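Local structure of malonate decarboxylase subunit alpha (6MPR) at residues Gly366-Val371 with Val430-Glu435; Gly395-Gly400 with Arg425-Val430. The protein probably acts as the acyl carrier protein transferase of malonate decarboxylase, exchanging malonate for acetate on the carrier protein before decarboxylation. One frame throughout, in Å; residues are numbered along the deposited sequence. Where two conformers were deposited one is given.

How the contacts relate
Both contacts secure one strand, 429-433, of a mixed sheet: contact 2 at the approach to it, contact 1 further along. Their centres lie about 17 Å apart, and Val430 belongs to both. Along the chain, Gly366-Val371 comes first, then Gly395-Gly400, then Arg425-Val430, which runs on into Val430-Glu435. Contact 2 therefore joins parts of the connection that carries the chain from strand 363-366 to its parallel neighbour 429-433. In contact 1 these neighbours pair directly, through backbone bonds; contact 2 relies on side chains and waters and extends to the second subunit. The segment leading into the strand thus reaches the dimer interface.

Contact 1: Gly366-Val371 with Val430-Glu435; sequences GATLQV and VVQMVE
Gly366 pairs with Gln432 as a parallel beta bridge. Gly366 N donates to Val431 O at 3.1 Å, and Gly366 O accepts from Met433 N at 2.8 Å in an almost straight bond (176° at the hydrogen). Gly366, with no side chain to place, sits buried in a nearly fully extended backbone. The side chain of Gln432 then reaches across to Thr368. From CB, CG lies anti to the carbonyl carbon (chi1 -84°), and a bend at chi2 (-75°) swings CD back toward Gly366-Val371. There Gln432 CD lies 3.6 Å from Thr368 CG2, Gln432 OE1 is 3.7 Å from Thr368 CB, and Gln432 NE2 comes to 3.2 Å from Thr368 CG2. The two side chains cross at about a right angle. Thr368 presents its methyl CG2, with OG1 anti to the backbone N. Next to it, Ala367 sets its CB 3.3 Å from Met433 O, its short side chain letting that backbone come close. Met433 itself leads away to Met249 of helix 244-261. Although NE2 of Gln432 lies near Gly366 O, the angle is poor for a hydrogen bond. The pairing thus rests on two main-chain bonds, while the amide of Gln432 contributes van der Waals contact with Thr368.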
loop_
_atom_site.group_PDB
_atom_site.type_symbol
_atom_site.label_atom_id
_atom_site.label_comp_id
_atom_site.label_asym_id
_atom_site.label_seq_id
_atom_site.Cartn_x
_atom_site.Cartn_y
_atom_site.Cartn_z
ATOM N N GLY A 366 -18.062 -7.700 -1.028
ATOM C CA GLY A 366 -18.683 -7.140 0.150
ATOM C C GLY A 366 -20.009 -6.516 -0.219
ATOM O O GLY A 366 -20.484 -6.645 -1.348
ATOM N N ALA A 367 -20.601 -5.825 0.744
ATOM C CA ALA A 367 -21.923 -5.263 0.533
ATOM C C ALA A 367 -21.899 -3.760 0.762
ATOM O O ALA A 367 -20.877 -3.164 1.095
ATOM C CB ALA A 367 -22.960 -5.923 1.436
ATOM N N THR A 368 -23.068 -3.155 0.598
ATOM C CA THR A 368 -23.217 -1.710 0.675
ATOM C C THR A 368 -24.678 -1.411 0.963
ATOM O O THR A 368 -25.537 -2.289 0.847
ATOM C CB THR A 368 -22.774 -1.062 -0.623
ATOM O OG1 THR A 368 -22.926 0.348 -0.522
ATOM C CG2 THR A 368 -23.634 -1.553 -1.750
ATOM N N LEU A 369 -24.966 -0.166 1.362
ATOM C CA LEU A 369 -26.373 0.134 1.602
ATOM C C LEU A 369 -27.074 0.660 0.363
ATOM O O LEU A 369 -28.262 0.384 0.175
ATOM C CB LEU A 369 -26.550 1.147 2.744
ATOM C CG LEU A 369 -26.142 0.667 4.133
ATOM C CD1 LEU A 369 -26.451 1.748 5.167
ATOM C CD2 LEU A 369 -26.834 -0.649 4.473
ATOM N N GLN A 370 -26.375 1.440 -0.473
ATOM C CA GLN A 370 -26.982 2.052 -1.649
ATOM C C GLN A 370 -26.107 1.851 -2.880
ATOM O O GLN A 370 -24.880 1.876 -2.792
ATOM C CB GLN A 370 -27.216 3.546 -1.440
ATOM C CG GLN A 370 -28.371 3.871 -0.501
ATOM C CD GLN A 370 -28.775 5.330 -0.590
ATOM O OE1 GLN A 370 -27.974 6.177 -0.993
ATOM N NE2 GLN A 370 -30.030 5.624 -0.262
ATOM N N VAL A 371 -26.760 1.634 -4.016
ATOM C CA VAL A 371 -26.119 1.443 -5.315
ATOM C C VAL A 371 -26.980 2.186 -6.324
ATOM O O VAL A 371 -28.200 2.007 -6.334
ATOM C CB VAL A 371 -26.009 -0.049 -5.692
ATOM C CG1 VAL A 371 -25.361 -0.242 -7.070
ATOM C CG2 VAL A 371 -25.225 -0.812 -4.631
ATOM N N VAL A 430 -13.939 -7.145 -8.235
ATOM C CA VAL A 430 -14.552 -6.365 -7.171
ATOM C C VAL A 430 -16.043 -6.653 -7.257
ATOM O O VAL A 430 -16.692 -6.279 -8.243
ATOM C CB VAL A 430 -14.252 -4.870 -7.322
ATOM C CG1 VAL A 430 -15.087 -4.038 -6.379
ATOM C CG2 VAL A 430 -12.770 -4.624 -7.077
ATOM N N VAL A 431 -16.574 -7.365 -6.259
ATOM C CA VAL A 431 -17.945 -7.861 -6.272
ATOM C C VAL A 431 -18.762 -7.088 -5.246
ATOM O O VAL A 431 -18.403 -7.045 -4.062
ATOM C CB VAL A 431 -18.002 -9.367 -5.965
ATOM C CG1 VAL A 431 -19.448 -9.888 -6.113
ATOM C CG2 VAL A 431 -17.015 -10.129 -6.843
ATOM N N GLN A 432 -19.873 -6.516 -5.688
ATOM C CA GLN A 432 -20.894 -6.001 -4.776
ATOM C C GLN A 432 -21.983 -7.058 -4.628
ATOM O O GLN A 432 -22.733 -7.324 -5.577
ATOM C CB GLN A 432 -21.489 -4.688 -5.279
ATOM C CG GLN A 432 -20.676 -3.476 -4.918
ATOM C CD GLN A 432 -20.809 -3.093 -3.448
ATOM O OE1 GLN A 432 -20.167 -2.159 -2.984
ATOM N NE2 GLN A 432 -21.637 -3.821 -2.710
ATOM N N MET A 433 -22.075 -7.648 -3.435
ATOM C CA MET A 433 -22.997 -8.744 -3.138
ATOM C C MET A 433 -24.022 -8.196 -2.154
ATOM O O MET A 433 -23.728 -8.032 -0.966
ATOM C CB MET A 433 -22.247 -9.947 -2.563
ATOM C CG MET A 433 -23.128 -11.070 -2.078
ATOM S SD MET A 433 -22.064 -12.381 -1.413
ATOM C CE MET A 433 -23.201 -13.728 -1.387
ATOM N N VAL A 434 -25.227 -7.916 -2.649
ATOM C CA VAL A 434 -26.188 -7.090 -1.936
ATOM C C VAL A 434 -27.599 -7.592 -2.255
ATOM O O VAL A 434 -27.892 -7.932 -3.407
ATOM C CB VAL A 434 -25.912 -5.620 -2.353
ATOM C CG1 VAL A 434 -26.922 -5.094 -3.333
ATOM C CG2 VAL A 434 -25.664 -4.717 -1.125
ATOM N N GLU A 435 -28.467 -7.658 -1.243
ATOM C CA GLU A 435 -29.866 -7.938 -1.526
ATOM C C GLU A 435 -30.537 -6.676 -2.071
ATOM O O GLU A 435 -30.066 -5.552 -1.868
ATOM C CB GLU A 435 -30.612 -8.440 -0.283
ATOM C CG GLU A 435 -30.026 -9.702 0.344
ATOM C CD GLU A 435 -30.578 -9.989 1.730
ATOM O OE1 GLU A 435 -31.812 -10.152 1.865
ATOM O OE2 GLU A 435 -29.771 -10.036 2.685
#

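Contact 2: Gly395-Gly400 with Arg425-Val430; sequences GHDPRG and RGKKLV
Lys428 NZ is gripped by three oxygens: the carbonyls of Gly357 and Met394, and a water whose oxygen lies 2.9 Å from Lys428 NZ and which donates to His396 O. A long lysine suits the task, because its chain runs extended past the opposite segment, with CD against His396 O and CB only 3.5 Å from Pro398 CD. That carbon pair is tight, and the proline ring crosses the lysine side chain at about a right angle. With Asp397 CG anti to the backbone N (chi1 -179°), OD1 accepts from Lys428 N at 3.1 Å, the donor standing 42° above the carboxylate plane. Asp397 OD2 forms a salt bridge with Arg399 NE at 2.8 Å, and a water joins it to Gly426 O. Arg425 NH1 bonds Arg399 O at 2.9 Å within the guanidinium plane. Arginine can serve both sides, for its NH2 forms salt bridges with Asp470 and Asp471 of the second subunit, whose Tyr468 makes a cation-pi contact. Val430 lays its CG1 3.8 Å from the side-chain-less Gly395 CA. A loop and the approach to strand 429-433 thus run nearly antiparallel, within a helix-containing connection between parallel neighbours, as in a beta-alpha-beta crossover.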
loop_
_atom_site.group_PDB
_atom_site.type_symbol
_atom_site.label_atom_id
_atom_site.label_comp_id
_atom_site.label_asym_id
_atom_site.label_seq_id
_atom_site.Cartn_x
_atom_site.Cartn_y
_atom_site.Cartn_z
ATOM N N GLY A 395 -11.927 -2.376 -2.742
ATOM C CA GLY A 395 -12.856 -2.343 -3.856
ATOM C C GLY A 395 -12.486 -1.385 -4.974
ATOM O O GLY A 395 -13.288 -0.531 -5.365
ATOM N N HIS A 396 -11.279 -1.530 -5.513
ATOM C CA HIS A 396 -10.920 -0.835 -6.737
ATOM C C HIS A 396 -9.964 -1.702 -7.542
ATOM O O HIS A 396 -9.333 -2.628 -7.023
ATOM C CB HIS A 396 -10.291 0.539 -6.448
ATOM C CG HIS A 396 -8.882 0.463 -5.943
ATOM N ND1 HIS A 396 -8.579 0.348 -4.603
ATOM C CD2 HIS A 396 -7.695 0.484 -6.597
ATOM C CE1 HIS A 396 -7.266 0.280 -4.454
ATOM N NE2 HIS A 396 -6.705 0.375 -5.646
ATOM N N ASP A 397 -9.891 -1.404 -8.832
ATOM C CA ASP A 397 -8.922 -2.021 -9.717
ATOM C C ASP A 397 -7.556 -1.387 -9.483
ATOM O O ASP A 397 -7.366 -0.202 -9.787
ATOM C CB ASP A 397 -9.351 -1.844 -11.173
ATOM C CG ASP A 397 -8.375 -2.485 -12.138
ATOM O OD1 ASP A 397 -7.760 -3.512 -11.762
ATOM O OD2 ASP A 397 -8.226 -1.964 -13.263
ATOM N N PRO A 398 -6.588 -2.126 -8.922
ATOM C CA PRO A 398 -5.273 -1.533 -8.633
ATOM C C PRO A 398 -4.477 -1.299 -9.907
ATOM O O PRO A 398 -3.946 -2.256 -10.488
ATOM C CB PRO A 398 -4.610 -2.588 -7.733
ATOM C CG PRO A 398 -5.233 -3.909 -8.189
ATOM C CD PRO A 398 -6.662 -3.556 -8.566
ATOM N N ARG A 399 -4.379 -0.044 -10.357
ATOM C CA ARG A 399 -3.787 0.258 -11.654
ATOM C C ARG A 399 -2.259 0.262 -11.624
ATOM O O ARG A 399 -1.640 0.446 -12.679
ATOM C CB ARG A 399 -4.338 1.598 -12.172
ATOM C CG ARG A 399 -5.863 1.582 -12.433
ATOM C CD ARG A 399 -6.224 0.837 -13.738
ATOM N NE ARG A 399 -7.670 0.677 -13.951
ATOM C CZ ARG A 399 -8.445 1.578 -14.543
ATOM N NH1 ARG A 399 -7.930 2.718 -14.982
ATOM N NH2 ARG A 399 -9.740 1.341 -14.699
ATOM N N GLY A 400 -1.651 0.077 -10.452
ATOM C CA GLY A 400 -0.221 -0.123 -10.357
ATOM C C GLY A 400 0.165 -1.581 -10.434
ATOM O O GLY A 400 1.354 -1.905 -10.511
ATOM N N ARG A 425 -4.655 -4.893 -20.138
ATOM C CA ARG A 425 -4.268 -5.437 -18.845
ATOM C C ARG A 425 -5.456 -6.092 -18.154
ATOM O O ARG A 425 -6.626 -5.862 -18.490
ATOM C CB ARG A 425 -3.656 -4.361 -17.942
ATOM C CG ARG A 425 -4.297 -3.002 -18.083
ATOM C CD ARG A 425 -3.760 -2.142 -16.974
ATOM N NE ARG A 425 -4.062 -0.730 -17.129
ATOM C CZ ARG A 425 -3.691 0.171 -16.227
ATOM N NH1 ARG A 425 -3.030 -0.233 -15.151
ATOM N NH2 ARG A 425 -3.966 1.453 -16.400
ATOM N N GLY A 426 -5.134 -6.948 -17.195
ATOM C CA GLY A 426 -6.147 -7.563 -16.372
ATOM C C GLY A 426 -6.737 -6.557 -15.405
ATOM O O GLY A 426 -6.389 -5.370 -15.389
ATOM N N LYS A 427 -7.663 -7.056 -14.580
ATOM C CA LYS A 427 -8.356 -6.243 -13.586
ATOM C C LYS A 427 -8.633 -7.091 -12.351
ATOM O O LYS A 427 -8.912 -8.292 -12.449
ATOM C CB LYS A 427 -9.694 -5.687 -14.114
ATOM C CG LYS A 427 -9.636 -4.991 -15.470
ATOM C CD LYS A 427 -11.016 -4.443 -15.828
ATOM C CE LYS A 427 -10.989 -3.540 -17.055
ATOM N NZ LYS A 427 -10.884 -4.291 -18.338
ATOM N N LYS A 428 -8.568 -6.466 -11.184
ATOM C CA LYS A 428 -8.960 -7.211 -9.993
ATOM C C LYS A 428 -10.480 -7.342 -9.958
ATOM O O LYS A 428 -11.209 -6.435 -10.373
ATOM C CB LYS A 428 -8.461 -6.507 -8.743
ATOM C CG LYS A 428 -8.731 -7.214 -7.416
ATOM C CD LYS A 428 -8.595 -6.145 -6.328
ATOM C CE LYS A 428 -8.984 -6.635 -4.972
ATOM N NZ LYS A 428 -8.617 -5.587 -3.982
ATOM N N LEU A 429 -10.962 -8.476 -9.438
ATOM C CA LEU A 429 -12.400 -8.675 -9.290
ATOM C C LEU A 429 -12.896 -7.947 -8.053
ATOM O O LEU A 429 -12.333 -8.085 -6.967
ATOM C CB LEU A 429 -12.754 -10.162 -9.195
ATOM C CG LEU A 429 -12.606 -10.990 -10.482
ATOM C CD1 LEU A 429 -11.131 -11.133 -10.905
ATOM C CD2 LEU A 429 -13.268 -12.359 -10.304
ATOM N N VAL A 430 -13.939 -7.145 -8.235
ATOM C CA VAL A 430 -14.552 -6.365 -7.171
ATOM C C VAL A 430 -16.043 -6.653 -7.257
ATOM O O VAL A 430 -16.692 -6.279 -8.243
ATOM C CB VAL A 430 -14.252 -4.870 -7.322
ATOM C CG1 VAL A 430 -15.087 -4.038 -6.379
ATOM C CG2 VAL A 430 -12.770 -4.624 -7.077
HETATM O O HOH W 1 -7.711 -2.900 -4.683
HETATM O O HOH W 2 -6.102 -2.688 -14.798
HETATM O O HOH W 3 -3.051 -2.859 -13.747
#